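Local structure of cytoplasmic export protein 1 (Saccharomyces cerevisiae, 3VWA) at residues R248-H251 with G257-V260; N264-Y269 with L321-A326; M283-I288 with S333-F338. The protein takes part in nuclear tRNA export, binding tRNA and probably collecting it from export receptors at the nuclear pore complex for delivery to the translation machinery. One frame throughout, in Å; residues are numbered along the deposited sequence.

Contact 1: residues R248-H251 with G257-V260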
loop_
_atom_site.group_PDB
_atom_site.type_symbol
_atom_site.label_atom_id
_atom_site.label_comp_id
_atom_site.label_asym_id
_atom_site.label_seq_id
_atom_site.Cartn_x
_atom_site.Cartn_y
_atom_site.Cartn_z
ATOM N N ARG A 248 -14.286 6.049 11.961
ATOM C CA ARG A 248 -15.482 5.232 12.105
ATOM C C ARG A 248 -16.782 5.976 11.901
ATOM O O ARG A 248 -17.752 5.352 11.565
ATOM C CB ARG A 248 -15.591 4.710 13.522
ATOM C CG ARG A 248 -15.237 3.267 13.727
ATOM C CD ARG A 248 -15.022 3.139 15.224
ATOM N NE ARG A 248 -15.952 2.229 15.870
ATOM C CZ ARG A 248 -16.198 2.209 17.180
ATOM N NH1 ARG A 248 -17.046 1.314 17.674
ATOM N NH2 ARG A 248 -15.609 3.080 17.998
ATOM N N GLU A 249 -16.781 7.283 12.150
ATOM C CA GLU A 249 -17.961 8.126 12.067
ATOM C C GLU A 249 -17.970 8.890 10.774
ATOM O O GLU A 249 -18.836 9.730 10.535
ATOM C CB GLU A 249 -17.947 9.124 13.226
ATOM C CG GLU A 249 -18.520 8.530 14.494
ATOM C CD GLU A 249 -18.573 9.516 15.648
ATOM O OE1 GLU A 249 -18.596 10.750 15.436
ATOM O OE2 GLU A 249 -18.603 9.037 16.783
ATOM N N LEU A 250 -17.004 8.598 9.922
ATOM C CA LEU A 250 -16.849 9.364 8.711
ATOM C C LEU A 250 -18.169 9.507 7.947
ATOM O O LEU A 250 -18.482 10.587 7.502
ATOM C CB LEU A 250 -15.768 8.754 7.811
ATOM C CG LEU A 250 -15.288 9.586 6.647
ATOM C CD1 LEU A 250 -14.557 10.891 7.057
ATOM C CD2 LEU A 250 -14.392 8.750 5.754
ATOM N N HIS A 251 -18.931 8.425 7.809
ATOM C CA HIS A 251 -20.112 8.493 6.973
ATOM C C HIS A 251 -21.360 9.047 7.596
ATOM O O HIS A 251 -22.401 9.036 6.992
ATOM C CB HIS A 251 -20.325 7.148 6.328
ATOM C CG HIS A 251 -19.164 6.754 5.470
ATOM N ND1 HIS A 251 -18.808 7.473 4.378
ATOM C CD2 HIS A 251 -18.229 5.719 5.589
ATOM C CE1 HIS A 251 -17.730 6.915 3.804
ATOM N NE2 HIS A 251 -17.370 5.834 4.547
ATOM N N GLY A 257 -17.337 18.172 7.327
ATOM C CA GLY A 257 -16.997 17.354 8.428
ATOM C C GLY A 257 -15.997 16.260 8.040
ATOM O O GLY A 257 -14.958 16.088 8.691
ATOM N N LYS A 258 -16.281 15.559 6.957
ATOM C CA LYS A 258 -15.342 14.565 6.401
ATOM C C LYS A 258 -13.966 15.101 6.033
ATOM O O LYS A 258 -12.934 14.451 6.289
ATOM C CB LYS A 258 -15.969 13.953 5.133
ATOM C CG LYS A 258 -17.243 13.223 5.464
ATOM C CD LYS A 258 -17.591 12.356 4.254
ATOM C CE LYS A 258 -18.891 11.643 4.473
ATOM N NZ LYS A 258 -18.958 10.784 3.243
ATOM N N LEU A 259 -13.997 16.271 5.396
ATOM C CA LEU A 259 -12.828 17.012 5.034
ATOM C C LEU A 259 -11.974 17.384 6.263
ATOM O O LEU A 259 -10.726 17.426 6.169
ATOM C CB LEU A 259 -13.262 18.333 4.398
ATOM C CG LEU A 259 -12.525 18.855 3.174
ATOM C CD1 LEU A 259 -12.615 20.397 3.094
ATOM C CD2 LEU A 259 -11.069 18.391 3.029
ATOM N N VAL A 260 -12.616 17.717 7.387
ATOM C CA VAL A 260 -11.835 17.951 8.609
ATOM C C VAL A 260 -11.073 16.662 9.059
ATOM O O VAL A 260 -9.908 16.720 9.459
ATOM C CB VAL A 260 -12.674 18.445 9.770
ATOM C CG1 VAL A 260 -11.856 18.402 11.083
ATOM C CG2 VAL A 260 -13.185 19.879 9.496
HETATM O O HOH W 1 -20.934 9.080 3.831
#

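Contact 2: residues N264-Y269 with L321-A326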
loop_
_atom_site.group_PDB
_atom_site.type_symbol
_atom_site.label_atom_id
_atom_site.label_comp_id
_atom_site.label_asym_id
_atom_site.label_seq_id
_atom_site.Cartn_x
_atom_site.Cartn_y
_atom_site.Cartn_z
ATOM N N ASN A 264 -7.294 16.359 9.602
ATOM C CA ASN A 264 -6.668 15.816 10.802
ATOM C C ASN A 264 -5.673 14.712 10.428
ATOM O O ASN A 264 -4.556 14.645 10.969
ATOM C CB ASN A 264 -7.726 15.266 11.756
ATOM C CG ASN A 264 -8.399 16.364 12.513
ATOM O OD1 ASN A 264 -7.873 17.474 12.561
ATOM N ND2 ASN A 264 -9.556 16.071 13.135
ATOM N N LEU A 265 -6.059 13.890 9.447
ATOM C CA LEU A 265 -5.176 12.826 8.989
ATOM C C LEU A 265 -3.910 13.433 8.436
ATOM O O LEU A 265 -2.818 12.976 8.756
ATOM C CB LEU A 265 -5.855 11.942 7.963
ATOM C CG LEU A 265 -4.993 10.990 7.099
ATOM C CD1 LEU A 265 -4.229 10.010 7.978
ATOM C CD2 LEU A 265 -5.892 10.217 6.119
ATOM N N GLU A 266 -4.055 14.460 7.616
ATOM C CA GLU A 266 -2.894 15.116 7.055
ATOM C C GLU A 266 -1.918 15.694 8.098
ATOM O O GLU A 266 -0.730 15.695 7.850
ATOM C CB GLU A 266 -3.317 16.266 6.133
ATOM C CG GLU A 266 -2.177 17.056 5.455
ATOM C CD GLU A 266 -2.649 18.442 4.973
ATOM O OE1 GLU A 266 -3.861 18.733 5.071
ATOM O OE2 GLU A 266 -1.830 19.271 4.532
ATOM N N ASN A 267 -2.425 16.261 9.197
ATOM C CA ASN A 267 -1.549 16.948 10.174
ATOM C C ASN A 267 -0.756 15.945 10.989
ATOM O O ASN A 267 0.412 16.180 11.340
ATOM C CB ASN A 267 -2.320 17.800 11.152
ATOM C CG ASN A 267 -2.665 19.158 10.595
ATOM O OD1 ASN A 267 -3.782 19.629 10.798
ATOM N ND2 ASN A 267 -1.707 19.819 9.912
ATOM N N LEU A 268 -1.432 14.865 11.335
ATOM C CA LEU A 268 -0.774 13.720 11.927
ATOM C C LEU A 268 0.287 13.077 11.027
ATOM O O LEU A 268 1.328 12.598 11.527
ATOM C CB LEU A 268 -1.805 12.655 12.206
ATOM C CG LEU A 268 -2.803 12.863 13.319
ATOM C CD1 LEU A 268 -3.744 11.664 13.244
ATOM C CD2 LEU A 268 -2.120 12.970 14.706
ATOM N N TYR A 269 -0.013 12.980 9.722
ATOM C CA TYR A 269 0.985 12.517 8.748
ATOM C C TYR A 269 2.209 13.433 8.640
ATOM O O TYR A 269 3.331 12.953 8.579
ATOM C CB TYR A 269 0.364 12.357 7.366
ATOM C CG TYR A 269 1.279 11.885 6.241
ATOM C CD1 TYR A 269 1.992 12.796 5.460
ATOM C CD2 TYR A 269 1.346 10.553 5.900
ATOM C CE1 TYR A 269 2.777 12.391 4.405
ATOM C CE2 TYR A 269 2.082 10.146 4.822
ATOM C CZ TYR A 269 2.805 11.061 4.094
ATOM O OH TYR A 269 3.546 10.659 3.006
ATOM N N LEU A 321 -5.798 19.161 -2.508
ATOM C CA LEU A 321 -5.519 18.184 -3.580
ATOM C C LEU A 321 -4.115 17.601 -3.543
ATOM O O LEU A 321 -3.951 16.406 -3.507
ATOM C CB LEU A 321 -5.767 18.799 -4.941
ATOM C CG LEU A 321 -7.245 19.098 -5.189
ATOM C CD1 LEU A 321 -7.306 20.079 -6.360
ATOM C CD2 LEU A 321 -7.980 17.812 -5.481
ATOM N N VAL A 322 -3.115 18.461 -3.568
ATOM C CA VAL A 322 -1.699 18.078 -3.440
ATOM C C VAL A 322 -1.400 17.337 -2.133
ATOM O O VAL A 322 -0.844 16.255 -2.167
ATOM C CB VAL A 322 -0.770 19.307 -3.709
ATOM C CG1 VAL A 322 0.708 19.006 -3.467
ATOM C CG2 VAL A 322 -0.953 19.757 -5.141
ATOM N N PRO A 323 -1.792 17.887 -0.963
ATOM C CA PRO A 323 -1.392 17.127 0.252
ATOM C C PRO A 323 -2.036 15.756 0.389
ATOM O O PRO A 323 -1.336 14.811 0.705
ATOM C CB PRO A 323 -1.773 18.035 1.430
ATOM C CG PRO A 323 -2.180 19.343 0.823
ATOM C CD PRO A 323 -2.438 19.167 -0.656
ATOM N N PHE A 324 -3.350 15.641 0.135
ATOM C CA PHE A 324 -4.049 14.382 0.255
ATOM C C PHE A 324 -3.517 13.378 -0.773
ATOM O O PHE A 324 -3.350 12.211 -0.464
ATOM C CB PHE A 324 -5.599 14.519 0.022
ATOM C CG PHE A 324 -6.349 15.300 1.104
ATOM C CD1 PHE A 324 -5.687 15.903 2.180
ATOM C CD2 PHE A 324 -7.743 15.478 0.996
ATOM C CE1 PHE A 324 -6.385 16.616 3.186
ATOM C CE2 PHE A 324 -8.450 16.188 1.965
ATOM C CZ PHE A 324 -7.774 16.780 3.054
ATOM N N LEU A 325 -3.280 13.821 -1.996
ATOM C CA LEU A 325 -2.859 12.873 -3.062
ATOM C C LEU A 325 -1.451 12.401 -2.701
ATOM O O LEU A 325 -1.066 11.245 -3.006
ATOM C CB LEU A 325 -2.810 13.601 -4.382
ATOM C CG LEU A 325 -3.489 13.169 -5.670
ATOM C CD1 LEU A 325 -2.911 13.969 -6.832
ATOM C CD2 LEU A 325 -3.385 11.673 -5.980
ATOM N N ALA A 326 -0.665 13.271 -2.059
ATOM C CA ALA A 326 0.714 12.897 -1.619
ATOM C C ALA A 326 0.655 11.749 -0.608
ATOM O O ALA A 326 1.417 10.754 -0.694
ATOM C CB ALA A 326 1.494 14.117 -1.060
#

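Contact 3: residues M283-I288 with S333-F338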
loop_
_atom_site.group_PDB
_atom_site.type_symbol
_atom_site.label_atom_id
_atom_site.label_comp_id
_atom_site.label_asym_id
_atom_site.label_seq_id
_atom_site.Cartn_x
_atom_site.Cartn_y
_atom_site.Cartn_z
HETATM N N MSE A 283 -5.747 -1.296 8.209
HETATM C CA MSE A 283 -6.324 0.031 8.499
HETATM C C MSE A 283 -5.873 1.047 7.494
HETATM O O MSE A 283 -6.668 1.909 7.003
HETATM C CB MSE A 283 -6.045 0.584 9.898
HETATM C CG MSE A 283 -7.049 1.731 9.987
HETATM SE SE MSE A 283 -7.033 2.715 11.642
HETATM C CE MSE A 283 -5.174 3.265 12.019
ATOM N N ILE A 284 -4.587 0.998 7.171
ATOM C CA ILE A 284 -4.079 1.903 6.169
ATOM C C ILE A 284 -4.581 1.525 4.772
ATOM O O ILE A 284 -5.147 2.371 4.054
ATOM C CB ILE A 284 -2.539 1.949 6.162
ATOM C CG1 ILE A 284 -2.074 2.648 7.458
ATOM C CG2 ILE A 284 -2.064 2.645 4.879
ATOM C CD1 ILE A 284 -0.617 3.043 7.494
ATOM N N GLU A 285 -4.359 0.264 4.402
ATOM C CA GLU A 285 -4.668 -0.252 3.060
ATOM C C GLU A 285 -6.147 -0.217 2.731
ATOM O O GLU A 285 -6.520 0.177 1.631
ATOM C CB GLU A 285 -4.177 -1.705 2.904
ATOM C CG GLU A 285 -2.688 -1.934 3.100
ATOM C CD GLU A 285 -2.279 -2.119 4.568
ATOM O OE1 GLU A 285 -3.055 -1.747 5.474
ATOM O OE2 GLU A 285 -1.171 -2.641 4.842
ATOM N N ASN A 286 -6.993 -0.647 3.657
ATOM C CA ASN A 286 -8.392 -0.886 3.335
ATOM C C ASN A 286 -9.366 0.017 4.067
ATOM O O ASN A 286 -10.555 -0.140 3.906
ATOM C CB ASN A 286 -8.776 -2.356 3.603
ATOM C CG ASN A 286 -7.920 -3.333 2.807
ATOM O OD1 ASN A 286 -7.571 -3.077 1.653
ATOM N ND2 ASN A 286 -7.505 -4.405 3.449
ATOM N N PHE A 287 -8.885 0.952 4.874
ATOM C CA PHE A 287 -9.801 1.875 5.531
ATOM C C PHE A 287 -9.355 3.267 5.154
ATOM O O PHE A 287 -10.070 3.986 4.420
ATOM C CB PHE A 287 -9.785 1.678 7.065
ATOM C CG PHE A 287 -11.020 2.163 7.763
ATOM C CD1 PHE A 287 -11.945 2.971 7.112
ATOM C CD2 PHE A 287 -11.241 1.842 9.113
ATOM C CE1 PHE A 287 -13.065 3.440 7.776
ATOM C CE2 PHE A 287 -12.379 2.294 9.776
ATOM C CZ PHE A 287 -13.286 3.097 9.109
ATOM N N ILE A 288 -8.157 3.651 5.617
ATOM C CA ILE A 288 -7.698 5.018 5.381
ATOM C C ILE A 288 -7.581 5.401 3.887
ATOM O O ILE A 288 -8.170 6.404 3.441
ATOM C CB ILE A 288 -6.400 5.351 6.182
ATOM C CG1 ILE A 288 -6.646 5.209 7.680
ATOM C CG2 ILE A 288 -5.933 6.740 5.862
ATOM C CD1 ILE A 288 -5.396 5.304 8.547
ATOM N N SER A 333 2.049 3.146 -2.331
ATOM C CA SER A 333 3.352 2.621 -2.710
ATOM C C SER A 333 3.983 1.853 -1.553
ATOM O O SER A 333 4.417 0.728 -1.736
ATOM C CB SER A 333 4.291 3.731 -3.176
ATOM O OG SER A 333 5.638 3.250 -3.225
ATOM N N GLU A 334 4.019 2.462 -0.365
ATOM C CA GLU A 334 4.664 1.835 0.758
ATOM C C GLU A 334 4.057 0.462 1.046
ATOM O O GLU A 334 4.786 -0.481 1.355
ATOM C CB GLU A 334 4.608 2.707 2.021
ATOM C CG GLU A 334 5.308 1.996 3.182
ATOM C CD GLU A 334 4.933 2.555 4.550
ATOM O OE1 GLU A 334 5.194 3.743 4.815
ATOM O OE2 GLU A 334 4.398 1.803 5.384
ATOM N N THR A 335 2.732 0.350 0.934
ATOM C CA THR A 335 2.035 -0.886 1.286
ATOM C C THR A 335 1.849 -1.761 0.052
ATOM O O THR A 335 1.249 -2.830 0.122
ATOM C CB THR A 335 0.636 -0.620 1.878
ATOM O OG1 THR A 335 -0.144 0.191 0.974
ATOM C CG2 THR A 335 0.725 0.069 3.245
ATOM N N ASN A 336 2.308 -1.291 -1.095
ATOM C CA ASN A 336 2.018 -2.010 -2.317
ATOM C C ASN A 336 0.551 -2.504 -2.434
ATOM O O ASN A 336 0.320 -3.638 -2.840
ATOM C CB ASN A 336 3.004 -3.178 -2.498
ATOM C CG ASN A 336 3.013 -3.704 -3.920
ATOM O OD1 ASN A 336 2.859 -2.935 -4.868
ATOM N ND2 ASN A 336 3.169 -5.020 -4.079
ATOM N N THR A 337 -0.413 -1.645 -2.073
ATOM C CA THR A 337 -1.845 -1.892 -2.237
ATOM C C THR A 337 -2.478 -0.674 -2.910
ATOM O O THR A 337 -2.045 0.441 -2.697
ATOM C CB THR A 337 -2.569 -2.037 -0.872
ATOM O OG1 THR A 337 -2.254 -0.898 -0.054
ATOM C CG2 THR A 337 -2.187 -3.357 -0.130
ATOM N N PHE A 338 -3.554 -0.886 -3.643
ATOM C CA PHE A 338 -4.093 0.097 -4.558
ATOM C C PHE A 338 -5.567 -0.175 -4.650
ATOM O O PHE A 338 -5.948 -1.281 -4.979
ATOM C CB PHE A 338 -3.449 -0.126 -5.941
ATOM C CG PHE A 338 -1.986 0.150 -5.952
ATOM C CD1 PHE A 338 -1.067 -0.882 -5.771
ATOM C CD2 PHE A 338 -1.525 1.434 -6.076
ATOM C CE1 PHE A 338 0.287 -0.627 -5.704
ATOM C CE2 PHE A 338 -0.166 1.703 -6.050
ATOM C CZ PHE A 338 0.743 0.659 -5.859
HETATM O O HOH W 2 -5.158 0.399 -0.806
#

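Contact 1: residues R248-H251 with G257-V260
Lys258 packs across Leu250 and His251 in a local, partly buried, mixed contact at the turn between helix 239-248 and helix 255-271; its aliphatic chain lies on Leu250 and its ammonium group meets His251 through a water. The lysine carries the contact from the second helix. Its CG lies anti to its own carbonyl carbon (chi1 -63°), and from there the chain runs fully extended, crossing both partners at about a right angle. Near its base, Leu250 reaches over with one methyl, CD1, which sits 3.8 Å from Lys258 CA. Further along, Lys258 CE passes the backbone of the turn at 3.2 Å from Leu250 O, a close carbon-to-oxygen approach. The ammonium group ends at the edge of the imidazole, near its plane, with Lys258 NZ 3.5 Å from His251 ND1, too far for a direct bond. Water 1 fills this role, accepting from Lys258 NZ at 2.7 Å and hydrogen-bonded to His251 ND1, also at 2.7 Å, in the ring plane. A weak bond from the same water to His251 O, at 3.5 Å, ties it to the backbone as well. His251 NE2 bonds to Glu291 of helix 283-303; both ring nitrogens thus have a partner, which probably fixes the rotation of the imidazole. The 3-10 turn at Leu250-His251 belongs to the short linker between two successive helices, consistent with a helical hairpin as in all-helical repeat folds.

Contact 2: residues N264-Y269 with L321-A326
Glu266 and Pro323 form the closest approach between residues 264-269 and 321-326, two helical segments whose axes pass 10.4 Å apart at 67°. The contacts across it are all van der Waals. The glutamate leaves its helix with CG anti to the backbone N (chi1 -180°) and stays extended, which carries the carboxylate to the other helix. There Glu266 OE2 lies against the proline ring, 3.3 Å from Pro323 CB and 3.7 Å from Pro323 CG. The second oxygen, Glu266 OE1, meets the edge of the neighbouring aromatic ring at 3.8 Å from Phe324 CE1, with the carboxylate plane turned 81° from the ring. One turn on, the phenol reaches toward Ala326 more loosely, Tyr269 OH standing 4.3 Å from Ala326 O.

The polar ends find their partners just beyond. Glu266 OE1 makes a salt bridge with Lys320, immediately before residues 321-326, and Tyr269 OH hydrogen-bonds to Asp330 further along the same helix, so a salt bridge and a hydrogen bond both lie beside the packed side chains. Phe324 also packs on Leu292 of helix 283-303, while Leu325 faces helix 355-368 and Leu265 rests on Phe243 of helix 239-248, placing the crossing among these three helices.

Contact 3: residues M283-I288 with S333-F338
Glu285, near the start of helix 283-303, lies against Thr335 and Thr337, the two residues flanking Asn336 in the Schellman motif that finishes helix 321-335. Asn336 carries the positive phi (44°) of that motif; Thr335 at the end of the helix and Thr337 just after the turn both direct their side chains toward residues 283-288.

Along the first segment, a wider, pi-type turn spans residues 284-288, with Ile288 N bonded at 2.7 Å to the carbonyl O of selenomethionine Met283. Next comes Ile284, whose methyl CG2 meets Thr335 CG2 at 4.1 Å, a methyl-to-methyl touch; the same isoleucine also packs on Leu331 and Phe276.

Glu285 contributes most. Its first torsion (chi1 -59°) sets CG against Thr337, and the bend at the second (chi2 85°) turns the carboxylate away toward Thr335. Glu285 CG lies 3.3 Å from Thr337 OG1 and 3.6 Å from Thr337 CG2, set against both branches of the threonine. At the far end, Glu285 OE2 is 3.7 Å from Thr335 CG2. The other oxygen, Glu285 OE1, turns back to hydrogen-bond with Gly282 N, which helps to hold the carboxylate in this folded shape. Water 2 donates to Glu285 O at 2.8 Å and is bonded only weakly to Thr337 OG1.

Beyond this point the segment turns to other neighbours. Asn286 ND2 bonds to Ile140 O and Phe287 makes a cation-pi interaction with Lys141, both in the N-terminal part of the chain, while Ile288 packs on Phe243 and Leu247 of helix 239-248.

On the facing segment, Thr335 OG1 hydrogen-bonds to Leu331 O within its own helix and stands 2.6 Å from Thr337 OG1.

The three contacts lie in the helical region between the N-terminal kinase-like part of the chain and the HEAT repeats that follow. Contact 1 closes before contact 2 opens, whereas the segments of contacts 2 and 3 alternate along the chain. The centre of contact 1 lies about 14 Å from that of contact 2 and about 19 Å from that of contact 3. Between contact 2 and contact 3 the centres are about 15 Å apart. Helix 255-271 serves contacts 1 and 2, and helix 321-335 serves contacts 2 and 3. Packing joins them directly, Leu259 to Phe324, Leu265 to Ile288 and, more loosely, the Arg248 backbone to Phe287, consistent with one packed helical junction between the two parts.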